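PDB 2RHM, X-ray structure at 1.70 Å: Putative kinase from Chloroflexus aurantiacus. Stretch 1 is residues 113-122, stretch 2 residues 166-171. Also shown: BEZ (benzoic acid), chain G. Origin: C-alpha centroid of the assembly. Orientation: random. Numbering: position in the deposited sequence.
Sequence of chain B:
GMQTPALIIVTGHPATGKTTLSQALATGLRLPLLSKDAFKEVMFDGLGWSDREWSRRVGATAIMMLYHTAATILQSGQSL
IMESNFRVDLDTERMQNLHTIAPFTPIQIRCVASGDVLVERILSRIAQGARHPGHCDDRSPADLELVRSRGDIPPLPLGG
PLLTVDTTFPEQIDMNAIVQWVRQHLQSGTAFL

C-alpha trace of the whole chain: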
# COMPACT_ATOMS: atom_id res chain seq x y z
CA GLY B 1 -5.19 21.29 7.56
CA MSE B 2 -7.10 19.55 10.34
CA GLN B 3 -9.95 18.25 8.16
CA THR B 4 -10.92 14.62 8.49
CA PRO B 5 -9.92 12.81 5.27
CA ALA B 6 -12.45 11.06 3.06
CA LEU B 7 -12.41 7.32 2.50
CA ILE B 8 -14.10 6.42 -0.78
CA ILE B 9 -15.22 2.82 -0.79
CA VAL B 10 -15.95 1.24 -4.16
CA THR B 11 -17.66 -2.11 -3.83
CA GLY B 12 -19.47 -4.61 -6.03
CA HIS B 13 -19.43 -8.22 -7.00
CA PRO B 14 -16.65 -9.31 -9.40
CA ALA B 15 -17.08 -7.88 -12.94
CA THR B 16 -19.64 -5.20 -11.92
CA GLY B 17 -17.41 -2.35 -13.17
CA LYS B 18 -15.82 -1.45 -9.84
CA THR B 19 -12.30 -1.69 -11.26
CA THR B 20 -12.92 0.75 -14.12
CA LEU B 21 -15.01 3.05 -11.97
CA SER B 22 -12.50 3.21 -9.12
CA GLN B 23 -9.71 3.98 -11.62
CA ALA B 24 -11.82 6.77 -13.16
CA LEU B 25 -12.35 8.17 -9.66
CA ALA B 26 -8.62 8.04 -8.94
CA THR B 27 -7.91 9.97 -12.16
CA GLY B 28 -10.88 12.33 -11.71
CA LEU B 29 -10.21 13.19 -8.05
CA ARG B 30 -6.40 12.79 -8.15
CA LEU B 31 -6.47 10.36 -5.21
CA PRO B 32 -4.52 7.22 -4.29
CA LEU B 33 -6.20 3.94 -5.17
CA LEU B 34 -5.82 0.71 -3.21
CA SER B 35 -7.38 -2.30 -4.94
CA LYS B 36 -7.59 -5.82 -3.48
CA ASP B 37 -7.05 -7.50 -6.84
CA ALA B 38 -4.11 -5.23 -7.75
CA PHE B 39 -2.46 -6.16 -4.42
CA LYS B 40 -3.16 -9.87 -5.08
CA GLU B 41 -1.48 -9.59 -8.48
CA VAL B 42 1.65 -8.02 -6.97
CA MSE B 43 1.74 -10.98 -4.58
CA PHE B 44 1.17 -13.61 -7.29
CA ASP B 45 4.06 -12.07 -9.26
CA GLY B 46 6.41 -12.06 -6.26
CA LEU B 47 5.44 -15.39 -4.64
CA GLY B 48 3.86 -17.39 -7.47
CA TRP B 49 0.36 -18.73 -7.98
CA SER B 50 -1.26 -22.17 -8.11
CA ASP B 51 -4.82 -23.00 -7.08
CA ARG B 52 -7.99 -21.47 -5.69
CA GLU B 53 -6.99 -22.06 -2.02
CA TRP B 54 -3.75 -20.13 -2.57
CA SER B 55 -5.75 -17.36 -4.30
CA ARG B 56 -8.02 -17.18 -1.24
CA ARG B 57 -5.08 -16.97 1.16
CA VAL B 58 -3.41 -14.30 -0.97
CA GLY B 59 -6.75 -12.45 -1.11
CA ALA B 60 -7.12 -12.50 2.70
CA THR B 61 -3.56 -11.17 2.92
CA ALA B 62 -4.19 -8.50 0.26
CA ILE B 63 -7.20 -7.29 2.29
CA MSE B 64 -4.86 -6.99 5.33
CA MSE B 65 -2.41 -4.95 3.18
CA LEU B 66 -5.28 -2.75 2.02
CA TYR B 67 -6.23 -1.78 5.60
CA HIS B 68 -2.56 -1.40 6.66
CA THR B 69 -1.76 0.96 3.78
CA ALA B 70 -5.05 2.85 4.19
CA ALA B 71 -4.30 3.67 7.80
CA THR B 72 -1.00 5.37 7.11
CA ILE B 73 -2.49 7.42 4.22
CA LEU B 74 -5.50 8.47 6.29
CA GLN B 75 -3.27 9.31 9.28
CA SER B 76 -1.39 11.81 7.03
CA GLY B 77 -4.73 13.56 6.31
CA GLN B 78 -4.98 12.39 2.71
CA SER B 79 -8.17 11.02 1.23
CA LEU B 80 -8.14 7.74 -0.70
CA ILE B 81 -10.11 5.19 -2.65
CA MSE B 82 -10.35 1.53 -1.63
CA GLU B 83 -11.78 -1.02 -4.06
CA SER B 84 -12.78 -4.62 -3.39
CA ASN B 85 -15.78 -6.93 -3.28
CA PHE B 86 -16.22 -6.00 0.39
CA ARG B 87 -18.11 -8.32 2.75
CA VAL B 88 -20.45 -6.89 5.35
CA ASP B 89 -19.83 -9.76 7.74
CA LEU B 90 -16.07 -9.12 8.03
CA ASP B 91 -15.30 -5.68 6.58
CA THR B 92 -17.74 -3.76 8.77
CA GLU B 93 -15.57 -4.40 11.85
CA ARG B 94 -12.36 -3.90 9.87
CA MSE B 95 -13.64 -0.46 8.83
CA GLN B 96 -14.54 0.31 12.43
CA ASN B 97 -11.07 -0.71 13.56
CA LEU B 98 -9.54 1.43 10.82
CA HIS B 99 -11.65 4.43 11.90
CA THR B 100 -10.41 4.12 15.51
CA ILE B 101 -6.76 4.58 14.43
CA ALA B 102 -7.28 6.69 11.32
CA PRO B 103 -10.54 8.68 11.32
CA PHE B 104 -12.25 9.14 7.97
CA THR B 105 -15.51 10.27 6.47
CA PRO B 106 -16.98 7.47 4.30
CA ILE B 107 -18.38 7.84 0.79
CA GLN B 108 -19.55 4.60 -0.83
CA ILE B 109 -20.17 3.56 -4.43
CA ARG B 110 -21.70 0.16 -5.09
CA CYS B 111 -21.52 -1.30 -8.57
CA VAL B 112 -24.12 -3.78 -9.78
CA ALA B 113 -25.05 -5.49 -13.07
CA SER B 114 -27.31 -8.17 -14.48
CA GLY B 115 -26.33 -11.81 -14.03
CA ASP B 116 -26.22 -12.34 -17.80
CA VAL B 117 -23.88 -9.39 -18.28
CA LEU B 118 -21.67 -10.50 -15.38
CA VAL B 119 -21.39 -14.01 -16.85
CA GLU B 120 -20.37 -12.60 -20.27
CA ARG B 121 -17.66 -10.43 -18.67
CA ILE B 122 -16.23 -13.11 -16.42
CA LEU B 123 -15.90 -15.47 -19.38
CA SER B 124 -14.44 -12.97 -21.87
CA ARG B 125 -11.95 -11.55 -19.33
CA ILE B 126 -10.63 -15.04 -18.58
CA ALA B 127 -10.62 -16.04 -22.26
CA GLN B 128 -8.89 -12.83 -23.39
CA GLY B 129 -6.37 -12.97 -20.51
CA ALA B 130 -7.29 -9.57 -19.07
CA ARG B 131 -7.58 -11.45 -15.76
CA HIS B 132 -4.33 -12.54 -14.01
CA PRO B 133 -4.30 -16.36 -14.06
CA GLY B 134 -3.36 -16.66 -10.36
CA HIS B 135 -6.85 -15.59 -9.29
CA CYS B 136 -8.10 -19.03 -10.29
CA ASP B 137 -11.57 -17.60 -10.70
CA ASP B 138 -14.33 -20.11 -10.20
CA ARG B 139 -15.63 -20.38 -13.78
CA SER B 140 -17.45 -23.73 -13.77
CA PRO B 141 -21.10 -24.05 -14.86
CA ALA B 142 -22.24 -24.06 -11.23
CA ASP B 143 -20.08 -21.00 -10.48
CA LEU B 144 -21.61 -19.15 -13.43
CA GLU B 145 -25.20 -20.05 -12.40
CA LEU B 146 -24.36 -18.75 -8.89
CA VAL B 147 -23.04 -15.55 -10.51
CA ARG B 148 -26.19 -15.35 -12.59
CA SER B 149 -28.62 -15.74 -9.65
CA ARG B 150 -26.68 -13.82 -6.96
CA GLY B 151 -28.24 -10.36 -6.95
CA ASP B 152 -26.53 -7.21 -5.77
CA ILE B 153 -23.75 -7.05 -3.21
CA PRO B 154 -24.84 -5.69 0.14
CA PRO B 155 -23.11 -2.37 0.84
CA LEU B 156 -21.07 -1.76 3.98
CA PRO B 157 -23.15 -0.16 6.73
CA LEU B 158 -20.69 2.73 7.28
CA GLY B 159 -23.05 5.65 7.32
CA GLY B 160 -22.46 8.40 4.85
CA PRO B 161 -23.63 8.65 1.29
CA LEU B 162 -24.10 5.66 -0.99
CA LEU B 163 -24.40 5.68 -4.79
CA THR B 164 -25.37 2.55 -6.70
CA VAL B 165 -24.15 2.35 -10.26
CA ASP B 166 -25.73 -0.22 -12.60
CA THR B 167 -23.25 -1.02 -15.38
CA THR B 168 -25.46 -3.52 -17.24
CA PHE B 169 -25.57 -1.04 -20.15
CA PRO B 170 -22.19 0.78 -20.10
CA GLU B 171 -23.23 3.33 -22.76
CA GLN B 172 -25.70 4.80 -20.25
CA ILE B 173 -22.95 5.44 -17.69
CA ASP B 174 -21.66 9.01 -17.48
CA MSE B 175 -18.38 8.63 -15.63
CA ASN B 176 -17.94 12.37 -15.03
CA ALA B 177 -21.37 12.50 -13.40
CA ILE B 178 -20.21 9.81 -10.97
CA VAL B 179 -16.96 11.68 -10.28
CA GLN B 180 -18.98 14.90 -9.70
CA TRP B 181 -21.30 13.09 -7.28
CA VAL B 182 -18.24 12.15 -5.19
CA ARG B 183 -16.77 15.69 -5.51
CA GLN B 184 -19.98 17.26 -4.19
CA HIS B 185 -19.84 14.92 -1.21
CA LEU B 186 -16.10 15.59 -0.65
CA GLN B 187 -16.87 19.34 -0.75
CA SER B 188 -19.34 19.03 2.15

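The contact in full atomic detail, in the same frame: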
# COMPACT_ATOMS: atom_id res chain seq x y z
N ALA B 113 -24.69 -5.20 -11.68
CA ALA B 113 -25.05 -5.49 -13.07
C ALA B 113 -25.83 -6.78 -13.15
O ALA B 113 -25.81 -7.58 -12.22
CB ALA B 113 -23.84 -5.56 -13.95
N SER B 114 -26.47 -6.99 -14.29
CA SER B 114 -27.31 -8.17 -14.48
C SER B 114 -26.45 -9.42 -14.51
O SER B 114 -25.28 -9.37 -14.91
CB SER B 114 -28.16 -8.06 -15.75
OG SER B 114 -27.38 -8.20 -16.93
N GLY B 115 -27.02 -10.52 -14.03
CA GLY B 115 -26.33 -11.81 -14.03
C GLY B 115 -25.82 -12.20 -15.41
O GLY B 115 -24.68 -12.62 -15.54
N ASP B 116 -26.64 -12.03 -16.44
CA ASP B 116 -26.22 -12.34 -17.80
C ASP B 116 -25.00 -11.53 -18.22
O ASP B 116 -24.07 -12.07 -18.79
CB ASP B 116 -27.36 -12.09 -18.79
CG ASP B 116 -28.45 -13.15 -18.73
OD1 ASP B 116 -28.24 -14.21 -18.09
OD2 ASP B 116 -29.51 -12.92 -19.34
N VAL B 117 -25.02 -10.24 -17.94
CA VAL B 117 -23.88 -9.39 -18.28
C VAL B 117 -22.63 -9.79 -17.49
O VAL B 117 -21.55 -9.85 -18.05
CB VAL B 117 -24.21 -7.88 -18.08
CG1 VAL B 117 -22.96 -7.04 -17.92
CG2 VAL B 117 -25.06 -7.41 -19.26
N LEU B 118 -22.79 -10.09 -16.20
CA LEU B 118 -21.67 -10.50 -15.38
C LEU B 118 -21.06 -11.79 -15.91
O LEU B 118 -19.83 -11.92 -15.97
CB LEU B 118 -22.09 -10.65 -13.90
CG LEU B 118 -22.50 -9.36 -13.17
CD1 LEU B 118 -22.93 -9.63 -11.73
CD2 LEU B 118 -21.38 -8.36 -13.18
N VAL B 119 -21.90 -12.74 -16.32
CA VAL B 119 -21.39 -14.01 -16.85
C VAL B 119 -20.58 -13.77 -18.13
O VAL B 119 -19.48 -14.31 -18.27
CB VAL B 119 -22.49 -15.07 -17.06
CG1 VAL B 119 -21.95 -16.25 -17.88
CG2 VAL B 119 -23.01 -15.57 -15.71
N GLU B 120 -21.10 -12.94 -19.04
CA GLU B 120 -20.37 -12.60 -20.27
C GLU B 120 -18.98 -12.01 -19.98
O GLU B 120 -18.00 -12.39 -20.62
CB GLU B 120 -21.18 -11.61 -21.11
N ARG B 121 -18.91 -11.10 -19.00
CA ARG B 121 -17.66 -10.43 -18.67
C ARG B 121 -16.65 -11.36 -18.05
O ARG B 121 -15.47 -11.35 -18.41
CB ARG B 121 -17.91 -9.28 -17.69
CG ARG B 121 -18.58 -8.11 -18.30
CD ARG B 121 -18.93 -7.06 -17.27
NE ARG B 121 -19.67 -5.98 -17.92
CZ ARG B 121 -20.33 -5.02 -17.29
NH1 ARG B 121 -20.35 -4.97 -15.96
NH2 ARG B 121 -20.97 -4.10 -18.00
N ILE B 122 -17.10 -12.16 -17.09
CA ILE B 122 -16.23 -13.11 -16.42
C ILE B 122 -15.57 -14.01 -17.46
O ILE B 122 -14.35 -14.18 -17.47
CB ILE B 122 -17.01 -13.94 -15.38
CG1 ILE B 122 -17.31 -13.07 -14.17
CG2 ILE B 122 -16.23 -15.17 -14.95
CD1 ILE B 122 -18.21 -13.73 -13.17
N ASP B 166 -25.41 0.96 -11.81
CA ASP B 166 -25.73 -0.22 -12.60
C ASP B 166 -25.00 -0.11 -13.95
O ASP B 166 -25.28 0.79 -14.75
CB ASP B 166 -27.25 -0.36 -12.77
CG ASP B 166 -27.67 -1.73 -13.32
OD1 ASP B 166 -26.92 -2.35 -14.11
OD2 ASP B 166 -28.78 -2.17 -12.97
N THR B 167 -24.06 -1.02 -14.16
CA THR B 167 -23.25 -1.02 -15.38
C THR B 167 -23.70 -2.04 -16.42
O THR B 167 -22.94 -2.36 -17.34
CB THR B 167 -21.77 -1.30 -15.06
OG1 THR B 167 -21.66 -2.63 -14.56
CG2 THR B 167 -21.23 -0.29 -14.05
N THR B 168 -24.92 -2.55 -16.28
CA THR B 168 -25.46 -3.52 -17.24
C THR B 168 -25.34 -2.99 -18.67
O THR B 168 -24.95 -3.74 -19.59
CB THR B 168 -26.93 -3.79 -16.94
OG1 THR B 168 -27.06 -4.36 -15.63
CG2 THR B 168 -27.52 -4.76 -17.96
N PHE B 169 -25.69 -1.72 -18.86
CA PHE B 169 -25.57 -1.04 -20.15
C PHE B 169 -24.57 0.10 -20.02
O PHE B 169 -24.94 1.22 -19.66
CB PHE B 169 -26.94 -0.55 -20.59
CG PHE B 169 -27.96 -1.64 -20.64
CD1 PHE B 169 -27.93 -2.59 -21.65
CD2 PHE B 169 -28.94 -1.74 -19.66
CE1 PHE B 169 -28.86 -3.62 -21.68
CE2 PHE B 169 -29.87 -2.76 -19.69
CZ PHE B 169 -29.83 -3.70 -20.70
N PRO B 170 -23.28 -0.18 -20.30
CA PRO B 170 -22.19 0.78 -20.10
C PRO B 170 -22.35 2.12 -20.82
O PRO B 170 -21.88 3.14 -20.31
CB PRO B 170 -20.96 0.04 -20.66
CG PRO B 170 -21.30 -1.37 -20.60
CD PRO B 170 -22.77 -1.46 -20.84
N GLU B 171 -22.98 2.11 -21.99
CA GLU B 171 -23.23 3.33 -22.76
C GLU B 171 -24.04 4.37 -21.98
O GLU B 171 -23.93 5.56 -22.24
CB GLU B 171 -23.97 3.00 -24.06
C BEZ G . -13.02 -9.22 -12.42
O1 BEZ G . -12.78 -8.46 -13.39
O2 BEZ G . -13.08 -8.74 -11.25
C1 BEZ G . -13.23 -10.68 -12.66
C2 BEZ G . -13.17 -11.18 -13.96
C3 BEZ G . -13.36 -12.53 -14.17
C4 BEZ G . -13.62 -13.38 -13.10
C5 BEZ G . -13.69 -12.87 -11.80
C6 BEZ G . -13.49 -11.52 -11.58

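Arg121 grips Thr167 with two nitrogens of one guanidinium. NH2 of Arg121 donates to the backbone O of Thr167 at 2.7 Å, and NH1 of Arg121 donates to OG1 of Thr167 at 3.0 Å. The second bond is nearly straight, with an angle of 174° at the hydrogen. A single threonine thus offers both acceptors, one from the main chain and one from the side chain. The arginine reaches them with chi2 and chi3 both t, so its chain is extended. Pro170 CG lies 3.8 Å from Arg121 NH2, near the guanidinium plane at its edge.

A second anchor sits at the start of the helix. Ser114 N donates to Thr168 OG1 at 3.0 Å. That hydroxyl in turn donates to Asp166 OD1, a short 2.5 Å from Thr168 OG1. Asp166 OD1 also accepts from Thr168 N at 3.0 Å, so the aspartate holds the threonine by both backbone and side chain. Ser114 caps the helix as well: its OG accepts from Val117 N at 3.3 Å.

Val117 lies between Ser114 and Arg121 in sequence. It points toward the other stretch, and its CG2 sits 3.8 Å from Thr168 CG2 and 3.7 Å from Thr168 O. Just before the helix cap, Ala113 CB lies 3.7 Å from Thr167 OG1, a van der Waals contact with a polar atom. The buried surface is modest, 276 Å² over both sides.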